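Local coordinates for Glyco_hydro_cc domain-containing protein (Trichoderma gamsii, PDB 6UBD) that probably binds beta-1,3-glucan-type oligosaccharides, as a member of subgroup VII of glycoside hydrolase family 128, at residues P98-G103 with P196-E201; T170-F175 with D187-T192. All coordinates share one frame; numbering follows the deposited sequence.

Interaction 1. Residues P98-G103 with P196-E201; sequences PAYVMG and PLWVTE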
ATOM      1  N   PRO A  98      -8.850  -0.572  14.509  1.00  8.69           N
ATOM      2  CA  PRO A  98      -9.200  -0.848  13.131  1.00 10.35           C
ATOM      3  C   PRO A  98      -9.197  -2.359  12.874  1.00 10.45           C
ATOM      4  O   PRO A  98      -8.561  -3.137  13.596  1.00 11.05           O
ATOM      5  CB  PRO A  98      -8.150  -0.092  12.310  1.00 13.79           C
ATOM      6  CG  PRO A  98      -7.191   0.494  13.248  1.00 18.14           C
ATOM      7  CD  PRO A  98      -7.474  -0.037  14.626  1.00 11.31           C
ATOM      8  N   ALA A  99      -9.877  -2.759  11.786  1.00  9.62           N
ATOM      9  CA  ALA A  99      -9.786  -4.155  11.318  1.00  9.32           C
ATOM     10  C   ALA A  99      -8.388  -4.450  10.729  1.00 10.19           C
ATOM     11  O   ALA A  99      -7.903  -5.589  10.915  1.00  8.82           O
ATOM     12  CB  ALA A  99     -10.856  -4.465  10.291  1.00  9.57           C
ATOM     13  N   TYR A 100      -7.752  -3.461  10.061  1.00  9.30           N
ATOM     14  CA  TYR A 100      -6.453  -3.659   9.397  1.00  8.72           C
ATOM     15  C   TYR A 100      -5.575  -2.428   9.665  1.00  7.80           C
ATOM     16  O   TYR A 100      -6.068  -1.297   9.491  1.00  7.90           O
ATOM     17  CB  TYR A 100      -6.630  -3.838   7.883  1.00  8.87           C
ATOM     18  CG  TYR A 100      -7.533  -4.986   7.430  1.00  9.52           C
ATOM     19  CD1 TYR A 100      -8.906  -4.826   7.320  1.00  8.81           C
ATOM     20  CD2 TYR A 100      -7.033  -6.243   7.154  1.00  8.77           C
ATOM     21  CE1 TYR A 100      -9.735  -5.890   6.954  1.00  9.99           C
ATOM     22  CE2 TYR A 100      -7.845  -7.296   6.750  1.00  9.52           C
ATOM     23  CZ  TYR A 100      -9.222  -7.129   6.680  1.00 10.42           C
ATOM     24  OH  TYR A 100     -10.068  -8.160   6.316  1.00  8.94           O
ATOM     25  N   VAL A 101      -4.291  -2.662  10.013  1.00  7.62           N
ATOM     26  CA  VAL A 101      -3.352  -1.538  10.249  1.00  8.26           C
ATOM     27  C   VAL A 101      -2.020  -1.890   9.594  1.00  7.11           C
ATOM     28  O   VAL A 101      -1.495  -2.992   9.850  1.00  9.43           O
ATOM     29  CB  VAL A 101      -3.220  -1.141  11.700  1.00 11.11           C
ATOM     30  CG1 VAL A 101      -2.839  -2.274  12.522  1.00 12.98           C
ATOM     31  CG2 VAL A 101      -2.271   0.029  11.980  1.00 14.66           C
ATOM     32  N   MET A 102      -1.477  -0.935   8.845  1.00  7.11           N
ATOM     33  CA  MET A 102      -0.163  -1.082   8.230  1.00  7.46           C
ATOM     34  C   MET A 102       0.907  -0.274   8.998  1.00  8.31           C
ATOM     35  O   MET A 102       0.646   0.881   9.427  1.00  8.61           O
ATOM     36  CB  MET A 102      -0.194  -0.583   6.765  1.00  9.22           C
ATOM     37  CG  MET A 102      -1.208  -1.289   5.843  1.00  9.30           C
ATOM     38  SD  MET A 102      -1.412  -0.602   4.231  1.00 10.00           S
ATOM     39  CE  MET A 102      -2.197   0.973   4.564  1.00 10.16           C
ATOM     40  N   GLY A 103       2.144  -0.794   8.981  1.00  6.72           N
ATOM     41  CA  GLY A 103       3.295  -0.062   9.498  1.00  8.18           C
ATOM     42  C   GLY A 103       3.921   0.928   8.527  1.00  7.23           C
ATOM     43  O   GLY A 103       3.248   1.382   7.528  1.00  8.80           O
ATOM     44  N   PRO A 196       1.265 -13.925   3.280  1.00  7.35           N
ATOM     45  CA  PRO A 196       0.538 -13.278   2.176  1.00  7.56           C
ATOM     46  C   PRO A 196       0.978 -11.824   1.946  1.00  7.77           C
ATOM     47  O   PRO A 196       1.388 -11.112   2.920  1.00  8.13           O
ATOM     48  CB  PRO A 196      -0.930 -13.345   2.636  1.00  8.12           C
ATOM     49  CG  PRO A 196      -0.959 -14.510   3.600  1.00  9.83           C
ATOM     50  CD  PRO A 196       0.353 -14.472   4.304  1.00  7.89           C
ATOM     51  N   LEU A 197       0.896 -11.371   0.696  1.00  7.46           N
ATOM     52  CA  LEU A 197       1.334 -10.045   0.283  1.00  7.58           C
ATOM     53  C   LEU A 197       0.166  -9.087   0.077  1.00  7.56           C
ATOM     54  O   LEU A 197      -0.872  -9.479  -0.565  1.00  9.11           O
ATOM     55  CB  LEU A 197       2.106 -10.173  -1.038  1.00  9.02           C
ATOM     56  CG  LEU A 197       3.240 -11.204  -1.110  1.00  9.04           C
ATOM     57  CD1 LEU A 197       3.809 -11.269  -2.519  1.00 12.23           C
ATOM     58  CD2 LEU A 197       4.351 -10.961  -0.017  1.00 10.47           C
ATOM     59  N   TRP A 198       0.331  -7.829   0.452  1.00  7.06           N
ATOM     60  CA  TRP A 198      -0.490  -6.697  -0.038  1.00  7.76           C
ATOM     61  C   TRP A 198       0.407  -5.755  -0.791  1.00  7.81           C
ATOM     62  O   TRP A 198       1.478  -5.323  -0.284  1.00  9.27           O
ATOM     63  CB  TRP A 198      -1.143  -5.912   1.091  1.00  7.57           C
ATOM     64  CG  TRP A 198      -2.305  -6.532   1.814  1.00  7.79           C
ATOM     65  CD1 TRP A 198      -2.603  -7.856   1.943  1.00  6.93           C
ATOM     66  CD2 TRP A 198      -3.330  -5.796   2.511  1.00  8.04           C
ATOM     67  NE1 TRP A 198      -3.757  -8.008   2.698  1.00  8.95           N
ATOM     68  CE2 TRP A 198      -4.220  -6.760   3.048  1.00  7.74           C
ATOM     69  CE3 TRP A 198      -3.594  -4.447   2.680  1.00  8.30           C
ATOM     70  CZ2 TRP A 198      -5.334  -6.388   3.785  1.00  7.21           C
ATOM     71  CZ3 TRP A 198      -4.721  -4.083   3.403  1.00  7.41           C
ATOM     72  CH2 TRP A 198      -5.572  -5.051   3.929  1.00  7.86           C
ATOM     73  N   VAL A 199       0.011  -5.430  -2.054  1.00  7.64           N
ATOM     74  CA  VAL A 199       0.726  -4.410  -2.856  1.00  9.80           C
ATOM     75  C   VAL A 199       0.092  -3.065  -2.545  1.00  7.97           C
ATOM     76  O   VAL A 199      -0.960  -2.719  -3.091  1.00  8.08           O
ATOM     77  CB  VAL A 199       0.665  -4.735  -4.363  1.00 10.46           C
ATOM     78  CG1 VAL A 199       1.485  -3.725  -5.188  1.00  9.06           C
ATOM     79  CG2 VAL A 199       1.193  -6.128  -4.640  1.00 11.55           C
ATOM     80  N   THR A 200       0.655  -2.341  -1.586  1.00  7.58           N
ATOM     81  CA  THR A 200      -0.031  -1.182  -0.983  1.00  7.94           C
ATOM     82  C   THR A 200       0.167   0.115  -1.796  1.00  8.25           C
ATOM     83  O   THR A 200      -0.560   1.106  -1.545  1.00  8.84           O
ATOM     84  CB  THR A 200       0.350  -1.060   0.496  1.00  7.87           C
ATOM     85  OG1 THR A 200       1.769  -0.831   0.553  1.00  8.69           O
ATOM     86  CG2 THR A 200      -0.086  -2.278   1.326  1.00  7.12           C
ATOM     87  N   GLU A 201       1.139   0.098  -2.701  1.00  7.80           N
ATOM     88  CA  GLU A 201       1.240   1.118  -3.787  1.00  7.93           C
ATOM     89  C   GLU A 201       1.838   0.409  -4.995  1.00  8.23           C
ATOM     90  O   GLU A 201       2.757  -0.369  -4.854  1.00  8.83           O
ATOM     91  CB  GLU A 201       2.172   2.293  -3.508  1.00  9.65           C
ATOM     92  CG  GLU A 201       1.721   3.236  -2.373  1.00  8.88           C
ATOM     93  CD  GLU A 201       2.724   4.354  -2.180  1.00 10.10           C
ATOM     94  OE1 GLU A 201       3.213   4.873  -3.188  1.00 20.98           O
ATOM     95  OE2 GLU A 201       3.007   4.736  -1.049  1.00  9.67           O
TER
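The phenol OH of Y100 is hydrogen-bonded to the carbonyl oxygen of P27, and NE1 of W198 to that of L28, so the two rings that meet here have their polar ends held by the N-terminal segment of the chain. Carbon atoms of the two rings do the touching: Y100 CD2 lies 3.7 Å from W198 CH2, while Y100 CE2 stands 4.0 Å from W198 CZ2. The planes are turned 41° against each other and the centroid of the phenol ring is 5.5 Å from that of the six-membered indole ring, an oblique meeting of two side chains that cross nearly at a right angle. F169 stacks on the indole, and W52 adds a further aromatic neighbour. Farther along both strands the side chains of M102 and T200 lie alongside each other, pointing opposite ways, with SD of M102 3.6 Å from CG2 of T200. The methionine chain is extended at its second torsion and bends at the third (chi3 -68°), which turns its methyl aside and presents the sulfur to the threonine methyl. Strands 100-102 and 197-206 are not neighbours in the sheet; they face each other across the interior of a (beta/alpha)8 barrel. Replacing Y100 by alanine is likely to open a gap beside the indole and to leave the P27 carbonyl without its hydroxyl partner. Aromatic carbon, sulfur and methyl thus fill the barrel interior here by van der Waals contact, with the directional bonds made to the N-terminal segment.

Interaction 2. Residues T170-F175 with D187-T192; sequences TSIHIF and DYYWNT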
ATOM      1  N   THR A 170       2.568  -9.030   4.480  1.00  7.95           N
ATOM      2  CA  THR A 170       3.771  -8.288   4.123  1.00  7.99           C
ATOM      3  C   THR A 170       3.343  -7.164   3.152  1.00 10.19           C
ATOM      4  O   THR A 170       2.778  -7.487   2.011  1.00  9.02           O
ATOM      5  CB  THR A 170       4.819  -9.190   3.462  1.00  8.31           C
ATOM      6  OG1 THR A 170       5.150 -10.250   4.397  1.00  8.49           O
ATOM      7  CG2 THR A 170       6.081  -8.427   3.156  1.00  8.72           C
ATOM      8  N   SER A 171       3.522  -5.899   3.462  1.00 10.23           N
ATOM      9  CA  SER A 171       3.179  -4.747   2.573  1.00  7.21           C
ATOM     10  C   SER A 171       4.352  -4.498   1.661  1.00  7.47           C
ATOM     11  O   SER A 171       5.509  -4.355   2.130  1.00  8.13           O
ATOM     12  CB  SER A 171       2.959  -3.491   3.433  1.00  7.63           C
ATOM     13  OG  SER A 171       1.975  -3.674   4.416  1.00  7.22           O
ATOM     14  N   ILE A 172       4.091  -4.402   0.336  1.00  6.92           N
ATOM     15  CA  ILE A 172       5.118  -4.136  -0.710  1.00  8.30           C
ATOM     16  C   ILE A 172       4.702  -2.993  -1.632  1.00  7.79           C
ATOM     17  O   ILE A 172       3.498  -2.768  -1.850  1.00  8.63           O
ATOM     18  CB  ILE A 172       5.522  -5.449  -1.441  1.00  8.39           C
ATOM     19  CG1 ILE A 172       4.462  -5.935  -2.436  1.00  9.26           C
ATOM     20  CG2 ILE A 172       5.881  -6.515  -0.377  1.00 10.05           C
ATOM     21  CD1 ILE A 172       4.948  -7.155  -3.265  1.00  9.97           C
ATOM     22  N   HIS A 173       5.704  -2.301  -2.126  1.00  7.86           N
ATOM     23  CA  HIS A 173       5.528  -1.240  -3.144  1.00  7.60           C
ATOM     24  C   HIS A 173       6.154  -1.757  -4.449  1.00  7.67           C
ATOM     25  O   HIS A 173       7.311  -2.165  -4.442  1.00  8.57           O
ATOM     26  CB  HIS A 173       6.237   0.054  -2.699  1.00  7.75           C
ATOM     27  CG  HIS A 173       5.478   0.791  -1.631  1.00  7.77           C
ATOM     28  ND1 HIS A 173       5.884   2.055  -1.179  1.00  8.45           N
ATOM     29  CD2 HIS A 173       4.316   0.485  -1.005  1.00  7.72           C
ATOM     30  CE1 HIS A 173       4.975   2.458  -0.277  1.00  9.27           C
ATOM     31  NE2 HIS A 173       4.010   1.541  -0.157  1.00  9.22           N
ATOM     32  N   ILE A 174       5.394  -1.732  -5.566  1.00  8.09           N
ATOM     33  CA  ILE A 174       5.923  -2.194  -6.894  1.00  7.95           C
ATOM     34  C   ILE A 174       5.968  -1.014  -7.889  1.00  7.75           C
ATOM     35  O   ILE A 174       4.894  -0.493  -8.289  1.00  8.26           O
ATOM     36  CB  ILE A 174       5.063  -3.360  -7.382  1.00  8.42           C
ATOM     37  CG1 ILE A 174       5.133  -4.566  -6.442  1.00  7.57           C
ATOM     38  CG2 ILE A 174       5.564  -3.752  -8.800  1.00 10.29           C
ATOM     39  CD1 ILE A 174       4.391  -5.824  -6.877  1.00  9.01           C
ATOM     40  N   PHE A 175       7.169  -0.578  -8.161  1.00  8.20           N
ATOM     41  CA  PHE A 175       7.464   0.522  -9.116  1.00  7.87           C
ATOM     42  C   PHE A 175       8.413  -0.102 -10.121  1.00  8.39           C
ATOM     43  O   PHE A 175       9.619  -0.157  -9.924  1.00  8.89           O
ATOM     44  CB  PHE A 175       8.036   1.744  -8.417  1.00  8.01           C
ATOM     45  CG  PHE A 175       7.134   2.325  -7.365  1.00  8.05           C
ATOM     46  CD1 PHE A 175       5.881   2.813  -7.696  1.00  9.73           C
ATOM     47  CD2 PHE A 175       7.576   2.454  -6.061  1.00  9.68           C
ATOM     48  CE1 PHE A 175       5.079   3.377  -6.740  1.00 12.07           C
ATOM     49  CE2 PHE A 175       6.741   2.983  -5.080  1.00 11.87           C
ATOM     50  CZ  PHE A 175       5.462   3.424  -5.415  1.00 12.23           C
ATOM     51  N   ASP A 187       8.055 -12.659  -5.930  1.00  8.50           N
ATOM     52  CA  ASP A 187       8.829 -13.869  -5.575  1.00  8.59           C
ATOM     53  C   ASP A 187       9.793 -13.594  -4.417  1.00  7.83           C
ATOM     54  O   ASP A 187       9.906 -14.429  -3.482  1.00  8.71           O
ATOM     55  CB  ASP A 187       9.571 -14.445  -6.778  1.00  8.84           C
ATOM     56  CG  ASP A 187       8.731 -14.993  -7.910  1.00 11.66           C
ATOM     57  OD1 ASP A 187       7.619 -15.363  -7.669  1.00 14.22           O
ATOM     58  OD2 ASP A 187       9.259 -15.119  -9.061  1.00 20.56           O
ATOM     59  N   TYR A 188      10.473 -12.449  -4.454  1.00  8.40           N
ATOM     60  CA  TYR A 188      11.386 -12.094  -3.351  1.00  8.49           C
ATOM     61  C   TYR A 188      10.630 -12.059  -2.010  1.00  7.88           C
ATOM     62  O   TYR A 188      11.091 -12.662  -1.015  1.00  8.19           O
ATOM     63  CB  TYR A 188      12.082 -10.750  -3.586  1.00  8.82           C
ATOM     64  CG  TYR A 188      12.948 -10.337  -2.422  1.00  8.35           C
ATOM     65  CD1 TYR A 188      14.211 -10.895  -2.178  1.00  8.16           C
ATOM     66  CD2 TYR A 188      12.442  -9.476  -1.441  1.00  8.01           C
ATOM     67  CE1 TYR A 188      14.938 -10.592  -1.045  1.00  8.22           C
ATOM     68  CE2 TYR A 188      13.171  -9.207  -0.295  1.00  8.57           C
ATOM     69  CZ  TYR A 188      14.457  -9.702  -0.130  1.00  8.11           C
ATOM     70  OH  TYR A 188      15.168  -9.484   1.025  1.00  9.01           O
ATOM     71  N   TYR A 189       9.479 -11.376  -1.953  1.00  8.39           N
ATOM     72  CA  TYR A 189       8.804 -11.158  -0.667  1.00  8.12           C
ATOM     73  C   TYR A 189       8.079 -12.434  -0.224  1.00  8.26           C
ATOM     74  O   TYR A 189       8.057 -12.687   1.013  1.00  7.73           O
ATOM     75  CB  TYR A 189       7.917  -9.902  -0.678  1.00  8.36           C
ATOM     76  CG  TYR A 189       8.679  -8.608  -0.509  1.00  8.60           C
ATOM     77  CD1 TYR A 189       9.117  -8.232   0.757  1.00  8.87           C
ATOM     78  CD2 TYR A 189       9.026  -7.815  -1.614  1.00  8.66           C
ATOM     79  CE1 TYR A 189       9.846  -7.063   0.919  1.00  9.09           C
ATOM     80  CE2 TYR A 189       9.771  -6.664  -1.478  1.00  8.39           C
ATOM     81  CZ  TYR A 189      10.184  -6.287  -0.179  1.00  8.35           C
ATOM     82  OH  TYR A 189      10.855  -5.108   0.021  1.00  8.86           O
ATOM     83  N   TRP A 190       7.560 -13.290  -1.094  1.00  7.79           N
ATOM     84  CA  TRP A 190       7.029 -14.618  -0.685  1.00  8.16           C
ATOM     85  C   TRP A 190       8.176 -15.522  -0.205  1.00  8.00           C
ATOM     86  O   TRP A 190       8.094 -16.133   0.865  1.00  9.29           O
ATOM     87  CB  TRP A 190       6.200 -15.300  -1.819  1.00  8.12           C
ATOM     88  CG  TRP A 190       5.845 -16.698  -1.396  1.00  8.46           C
ATOM     89  CD1 TRP A 190       6.440 -17.888  -1.772  1.00  9.35           C
ATOM     90  CD2 TRP A 190       4.983 -17.063  -0.308  1.00  8.81           C
ATOM     91  NE1 TRP A 190       5.940 -18.954  -1.066  1.00  9.65           N
ATOM     92  CE2 TRP A 190       5.043 -18.471  -0.146  1.00  9.47           C
ATOM     93  CE3 TRP A 190       4.109 -16.329   0.476  1.00  8.29           C
ATOM     94  CZ2 TRP A 190       4.306 -19.134   0.829  1.00  9.52           C
ATOM     95  CZ3 TRP A 190       3.339 -16.979   1.421  1.00  9.24           C
ATOM     96  CH2 TRP A 190       3.474 -18.361   1.603  1.00 10.09           C
ATOM     97  N   ASN A 191       9.209 -15.644  -0.985  1.00  7.75           N
ATOM     98  CA  ASN A 191      10.297 -16.573  -0.627  1.00  9.25           C
ATOM     99  C   ASN A 191      10.972 -16.186   0.701  1.00  9.04           C
ATOM    100  O   ASN A 191      11.300 -17.083   1.532  1.00 10.53           O
ATOM    101  CB  ASN A 191      11.352 -16.688  -1.728  1.00 10.17           C
ATOM    102  CG  ASN A 191      10.918 -17.416  -2.969  1.00 14.76           C
ATOM    103  OD1 ASN A 191      11.489 -17.171  -4.026  1.00 16.95           O
ATOM    104  ND2 ASN A 191       9.983 -18.331  -2.828  1.00 15.74           N
ATOM    105  N   THR A 192      11.151 -14.867   0.911  1.00  8.74           N
ATOM    106  CA  THR A 192      11.892 -14.358   2.091  1.00  8.71           C
ATOM    107  C   THR A 192      11.019 -14.385   3.382  1.00  8.41           C
ATOM    108  O   THR A 192      11.511 -14.788   4.444  1.00 10.06           O
ATOM    109  CB  THR A 192      12.452 -12.963   1.805  1.00  9.97           C
ATOM    110  OG1 THR A 192      13.301 -13.006   0.637  1.00  8.56           O
ATOM    111  CG2 THR A 192      13.267 -12.494   2.997  1.00 11.98           C
TER
HETATM  112  O   HOH W   1       5.704 -12.451   2.748  1.00  9.13           O
HETATM  113  O   HOH W   2       8.422  -3.074  -1.278  1.00  7.99           O
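I172 sets its CG2 methyl over one face of the Y189 ring, 3.7 Å from the centroid and 19° off the ring normal, a CH-pi contact that forms the tight part of this interface. CD2 of Y188 covers the opposite face, so the phenol ring is sandwiched between strand and helix neighbour. With chi1 of I172 at 75°, CG1 sits over the backbone, flanked by N and C, and CG2 is turned to the ring. T170 packs more lightly, its CG2 approaching Y189 CD1 obliquely at 3.9 Å. Flanking this apolar patch, water does the joining. One molecule accepts from T170 OG1 at 2.8 Å and donates to Y189 O at 2.9 Å, while W167 NE1 also bonds to that hydroxyl. Another takes the backbone N-H of H173 at 3.0 Å but is only weakly bound to Y189 OH, whose bond to Q149 O is weak as well. The contact packs helix 179-193 onto strand 170-176 within a beta-alpha-beta unit. Its chemistry implies that the ring is probably held largely by dispersion and CH-pi contact, with further side chains around it, and that water bridges polar groups the side chains do not join directly.

Along the chain the segments come in the order 98-103, 170-175, 187-192, 196-201, so interaction 2 falls wholly between the two halves of interaction 1. Their centres lie 12 Å apart, and they meet where strands 170-176 and 197-206 run parallel as neighbours in the barrel sheet, with probable hydrogen bonds from T170 N to P196 O (2.9 Å) and from I172 N to W198 O (2.8 Å). Interaction 1 lies inside the barrel and fills part of it, whereas interaction 2 seats a helix on its outside, so the wall at these strands is packed on both surfaces. T200 and E201 also pack against H173, so the two segment pairs touch there.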